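Local coordinates for protein catechol 2,3-dioxygenase (Rhodococcus sp., PDB 2WL9) that probably catalyses the iron-dependent extradiol ring cleavage of catecholic substrates with dioxygen, a step in the breakdown of aromatic hydrocarbons, at residues A98-V102 against L103-K107; N287-E290 against G291-L294. One frame throughout, in Å; residues are numbered along the deposited sequence.

Contact 1: residues A98-V102 against L103-K107; sequences AERRV and LGLVK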
loop_
_atom_site.group_PDB
_atom_site.type_symbol
_atom_site.label_atom_id
_atom_site.label_comp_id
_atom_site.label_asym_id
_atom_site.label_seq_id
_atom_site.Cartn_x
_atom_site.Cartn_y
_atom_site.Cartn_z
ATOM N N ALA C 98 -42.824 10.463 -3.908
ATOM C CA ALA C 98 -42.663 10.265 -5.349
ATOM C C ALA C 98 -42.351 11.559 -6.100
ATOM O O ALA C 98 -41.551 11.562 -7.038
ATOM C CB ALA C 98 -43.898 9.587 -5.938
ATOM N N GLU C 99 -42.987 12.657 -5.695
ATOM C CA GLU C 99 -42.738 13.959 -6.310
ATOM C C GLU C 99 -41.258 14.362 -6.213
ATOM O O GLU C 99 -40.625 14.708 -7.222
ATOM C CB GLU C 99 -43.635 15.030 -5.675
ATOM C CG GLU C 99 -43.751 16.281 -6.519
ATOM C CD GLU C 99 -44.342 17.461 -5.768
ATOM O OE1 GLU C 99 -44.673 17.329 -4.568
ATOM O OE2 GLU C 99 -44.472 18.533 -6.391
ATOM N N ARG C 100 -40.713 14.293 -5.003
ATOM C CA ARG C 100 -39.303 14.602 -4.739
ATOM C C ARG C 100 -38.336 13.528 -5.263
ATOM O O ARG C 100 -37.112 13.702 -5.201
ATOM C CB ARG C 100 -39.087 14.797 -3.230
ATOM C CG ARG C 100 -39.860 15.968 -2.614
ATOM C CD ARG C 100 -39.325 17.331 -3.062
ATOM N NE ARG C 100 -39.938 18.395 -2.269
ATOM C CZ ARG C 100 -40.948 19.166 -2.670
ATOM N NH1 ARG C 100 -41.461 19.044 -3.891
ATOM N NH2 ARG C 100 -41.429 20.084 -1.848
ATOM N N ARG C 101 -38.891 12.439 -5.793
ATOM C CA ARG C 101 -38.141 11.233 -6.223
ATOM C C ARG C 101 -37.360 10.592 -5.072
ATOM O O ARG C 101 -36.159 10.305 -5.191
ATOM C CB ARG C 101 -37.212 11.496 -7.425
ATOM C CG ARG C 101 -37.789 12.330 -8.544
ATOM C CD ARG C 101 -39.053 11.721 -9.126
ATOM N NE ARG C 101 -39.488 12.510 -10.270
ATOM C CZ ARG C 101 -39.082 12.294 -11.516
ATOM N NH1 ARG C 101 -38.242 11.299 -11.787
ATOM N NH2 ARG C 101 -39.519 13.081 -12.494
ATOM N N VAL C 102 -38.057 10.371 -3.963
ATOM C CA VAL C 102 -37.486 9.738 -2.772
ATOM C C VAL C 102 -38.454 8.677 -2.249
ATOM O O VAL C 102 -39.594 8.576 -2.721
ATOM C CB VAL C 102 -37.163 10.763 -1.642
ATOM C CG1 VAL C 102 -36.127 11.777 -2.108
ATOM C CG2 VAL C 102 -38.442 11.459 -1.122
ATOM N N LEU C 103 -38.001 7.888 -1.281
ATOM C CA LEU C 103 -38.852 6.854 -0.703
ATOM C C LEU C 103 -39.690 7.322 0.478
ATOM O O LEU C 103 -40.827 6.873 0.654
ATOM C CB LEU C 103 -38.021 5.651 -0.277
ATOM C CG LEU C 103 -37.370 4.799 -1.361
ATOM C CD1 LEU C 103 -36.592 3.690 -0.674
ATOM C CD2 LEU C 103 -38.404 4.221 -2.334
ATOM N N GLY C 104 -39.114 8.195 1.297
ATOM C CA GLY C 104 -39.789 8.725 2.476
ATOM C C GLY C 104 -39.298 10.124 2.756
ATOM O O GLY C 104 -38.155 10.467 2.434
ATOM N N LEU C 105 -40.154 10.927 3.382
ATOM C CA LEU C 105 -39.948 12.356 3.459
ATOM C C LEU C 105 -40.659 12.964 4.678
ATOM O O LEU C 105 -41.735 12.515 5.094
ATOM C CB LEU C 105 -40.454 12.991 2.143
ATOM C CG LEU C 105 -40.520 14.485 1.848
ATOM C CD1 LEU C 105 -39.159 15.052 1.564
ATOM C CD2 LEU C 105 -41.415 14.693 0.638
ATOM N N VAL C 106 -40.013 13.969 5.255
ATOM C CA VAL C 106 -40.589 14.800 6.287
ATOM C C VAL C 106 -40.378 16.263 5.872
ATOM O O VAL C 106 -39.297 16.632 5.406
ATOM C CB VAL C 106 -39.970 14.428 7.674
ATOM C CG1 VAL C 106 -39.504 15.632 8.451
ATOM C CG2 VAL C 106 -40.935 13.565 8.476
ATOM N N LYS C 107 -41.421 17.080 5.994
ATOM C CA LYS C 107 -41.329 18.497 5.635
ATOM C C LYS C 107 -41.528 19.400 6.851
ATOM O O LYS C 107 -42.451 19.190 7.650
ATOM C CB LYS C 107 -42.355 18.862 4.545
ATOM C CG LYS C 107 -42.168 18.150 3.209
ATOM C CD LYS C 107 -43.314 18.475 2.245
ATOM C CE LYS C 107 -43.009 18.016 0.829
ATOM N NZ LYS C 107 -44.214 18.049 -0.044
HETATM O O HOH W 1 -43.531 16.567 -2.340
#
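Arg100 and Lys107 are brought together by opposite chain shapes: the arginine bends at its second torsion (chi2 -70°), while the lysine, its CG anti to the carbonyl carbon (chi1 -63°), runs extended from there to NZ. The lysine tip comes to lie over one face of the Arg100 guanidinium, with Lys107 CE 3.7 Å from Arg100 NH2. These two cations sit among carboxylates. Arg100 NH2 makes a salt bridge to Glu117, which Lys107 also touches, and Glu99 lies close on the helix side. Water 1 joins helix to strand here, donating to Glu99 OE1 at 2.6 Å and accepting from Lys107 NZ at 2.8 Å. The same water lies above the face that Lys107 covers, nearer the rim of the group than its centre. The direct pair Arg100 NH1 and Glu99 OE1 is long at 3.7 Å, with the oxygen well off the guanidinium plane, so charge alone links them.

Closer to the bend the contact turns apolar. Arg100 CG meets Leu105 CD2 at 3.8 Å, the two side chains crossing obliquely, and Val102 CG2 reaches Leu105 CB at 4.1 Å. Tyr9 of strand 6-14 packs against all three of these residues, and Tyr64 adds a cation-pi contact to Arg100. The chain leaves helix 94-100 through a Schellman motif at Arg101, whose phi is positive, and enters strand 104-109 through a classic beta bulge, in which Leu103 and Gly104 together stand opposite the single residue Tyr120 of strand 115-120: a helix-to-strand connection within a VOC-family module.

Contact 2: residues N287-E290 against G291-L294; sequences NEVE and GYGL
Glu290, Gly291 and Tyr292 carry this bend, where the chain doubles over itself on the protein surface. Tyr292 does most of the side-chain work. With CG anti to the carbonyl carbon (chi1 -70°), its ring swings back beside Val289, the two side chains lying next to each other and pointing the same way. Val289 CG1 stands 4.1 Å from Tyr292 CE1, a purely apolar touch. Two carbonyl oxygens approach the same ring obliquely: Glu290 O lies 3.9 Å from Tyr292 CD1, and Val289 O is 4.0 Å from that same carbon. The phenol end is held separately, Tyr292 OH being hydrogen-bonded to Asp236.

This is an irregular loop following strand 283-284, folded over the sheet of the second glyoxalase-type module, where the iron is bound. Tyr292 touches strands 237-240, 250-255 and 261-266, and so does Leu294, which packs on the metal ligand Tyr253 and has its side chain about 7 Å from the iron. Such a position is consistent with the loop helping to wall the surroundings of the active site.

Gly291 turns the chain with a phi of 102°, a conformation that suits a residue without a side chain. Its N-H is taken by the carboxylate of Asp295, and Glu290 packs on that same aspartate, so Asp295, just beyond the bend, meets both Glu290 and Gly291. Tyr292 N, by contrast, is buried with no partner in the model. At the loop's mouth Asn287 ND2 comes to 3.3 Å from Leu294 O, but at too poor an angle to bond; it gives its hydrogen bond to Ile296 O instead.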
loop_
_atom_site.group_PDB
_atom_site.type_symbol
_atom_site.label_atom_id
_atom_site.label_comp_id
_atom_site.label_asym_id
_atom_site.label_seq_id
_atom_site.Cartn_x
_atom_site.Cartn_y
_atom_site.Cartn_z
ATOM N N ASN C 287 -12.522 41.185 -4.139
ATOM C CA ASN C 287 -13.837 41.707 -4.485
ATOM C C ASN C 287 -13.845 42.312 -5.877
ATOM O O ASN C 287 -12.960 43.087 -6.228
ATOM C CB ASN C 287 -14.303 42.737 -3.452
ATOM C CG ASN C 287 -14.432 42.145 -2.062
ATOM O OD1 ASN C 287 -13.446 42.013 -1.334
ATOM N ND2 ASN C 287 -15.650 41.781 -1.688
ATOM N N GLU C 288 -14.838 41.932 -6.671
ATOM C CA GLU C 288 -15.006 42.474 -8.010
ATOM C C GLU C 288 -16.401 43.105 -8.111
ATOM O O GLU C 288 -16.648 44.144 -7.491
ATOM C CB GLU C 288 -14.774 41.375 -9.052
ATOM C CG GLU C 288 -14.492 41.848 -10.477
ATOM C CD GLU C 288 -14.082 40.702 -11.396
ATOM O OE1 GLU C 288 -13.444 39.741 -10.910
ATOM O OE2 GLU C 288 -14.394 40.756 -12.606
ATOM N N VAL C 289 -17.312 42.475 -8.853
ATOM C CA VAL C 289 -18.671 43.004 -9.033
ATOM C C VAL C 289 -19.431 42.968 -7.707
ATOM O O VAL C 289 -19.644 41.903 -7.127
ATOM C CB VAL C 289 -19.459 42.253 -10.141
ATOM C CG1 VAL C 289 -20.808 42.919 -10.380
ATOM C CG2 VAL C 289 -18.659 42.205 -11.443
ATOM N N GLU C 290 -19.822 44.145 -7.224
ATOM C CA GLU C 290 -20.425 44.261 -5.898
ATOM C C GLU C 290 -21.949 44.121 -5.905
ATOM O O GLU C 290 -22.585 44.217 -6.956
ATOM C CB GLU C 290 -19.985 45.566 -5.219
ATOM C CG GLU C 290 -18.498 45.584 -4.875
ATOM C CD GLU C 290 -18.106 46.725 -3.953
ATOM O OE1 GLU C 290 -18.678 46.830 -2.843
ATOM O OE2 GLU C 290 -17.207 47.504 -4.335
ATOM N N GLY C 291 -22.515 43.865 -4.728
ATOM C CA GLY C 291 -23.970 43.852 -4.546
ATOM C C GLY C 291 -24.639 42.491 -4.483
ATOM O O GLY C 291 -25.859 42.390 -4.647
ATOM N N TYR C 292 -23.849 41.447 -4.245
ATOM C CA TYR C 292 -24.386 40.089 -4.127
ATOM C C TYR C 292 -24.294 39.543 -2.697
ATOM O O TYR C 292 -24.441 38.338 -2.473
ATOM C CB TYR C 292 -23.697 39.143 -5.119
ATOM C CG TYR C 292 -24.040 39.396 -6.576
ATOM C CD1 TYR C 292 -23.359 40.365 -7.318
ATOM C CD2 TYR C 292 -25.036 38.662 -7.212
ATOM C CE1 TYR C 292 -23.665 40.597 -8.658
ATOM C CE2 TYR C 292 -25.351 38.885 -8.550
ATOM C CZ TYR C 292 -24.666 39.852 -9.266
ATOM O OH TYR C 292 -24.982 40.073 -10.586
ATOM N N GLY C 293 -24.053 40.440 -1.740
ATOM C CA GLY C 293 -24.062 40.095 -0.317
ATOM C C GLY C 293 -22.742 39.580 0.234
ATOM O O GLY C 293 -22.674 39.148 1.382
ATOM N N LEU C 294 -21.691 39.633 -0.549
ATOM C CA LEU C 294 -20.364 39.182 -0.175
ATOM C C LEU C 294 -19.365 40.276 -0.477
ATOM O O LEU C 294 -18.332 40.037 -1.022
ATOM C CB LEU C 294 -19.971 37.906 -0.902
ATOM C CG LEU C 294 -20.651 36.593 -0.526
ATOM C CD1 LEU C 294 -20.316 35.501 -1.454
ATOM C CD2 LEU C 294 -20.368 36.136 0.849
#

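Overall arrangement
The two contacts lie on opposite sides of the chain's centre, their own centres about 36 Å apart, and share no element. Contact 1 belongs to the N-terminal VOC module and is partly buried, with Val102 and Leu105 inside; it joins a helix to the strand that follows, and a second subunit packs against Ala98 and Leu103. Contact 2 lies at the surface of the module that holds the iron, within an irregular loop near the C-terminus that no other chain touches. Charged groups and a bridging water dominate the first beside an apolar patch, whereas the second relies on one aromatic ring, backbone carbonyls and a glycine bend.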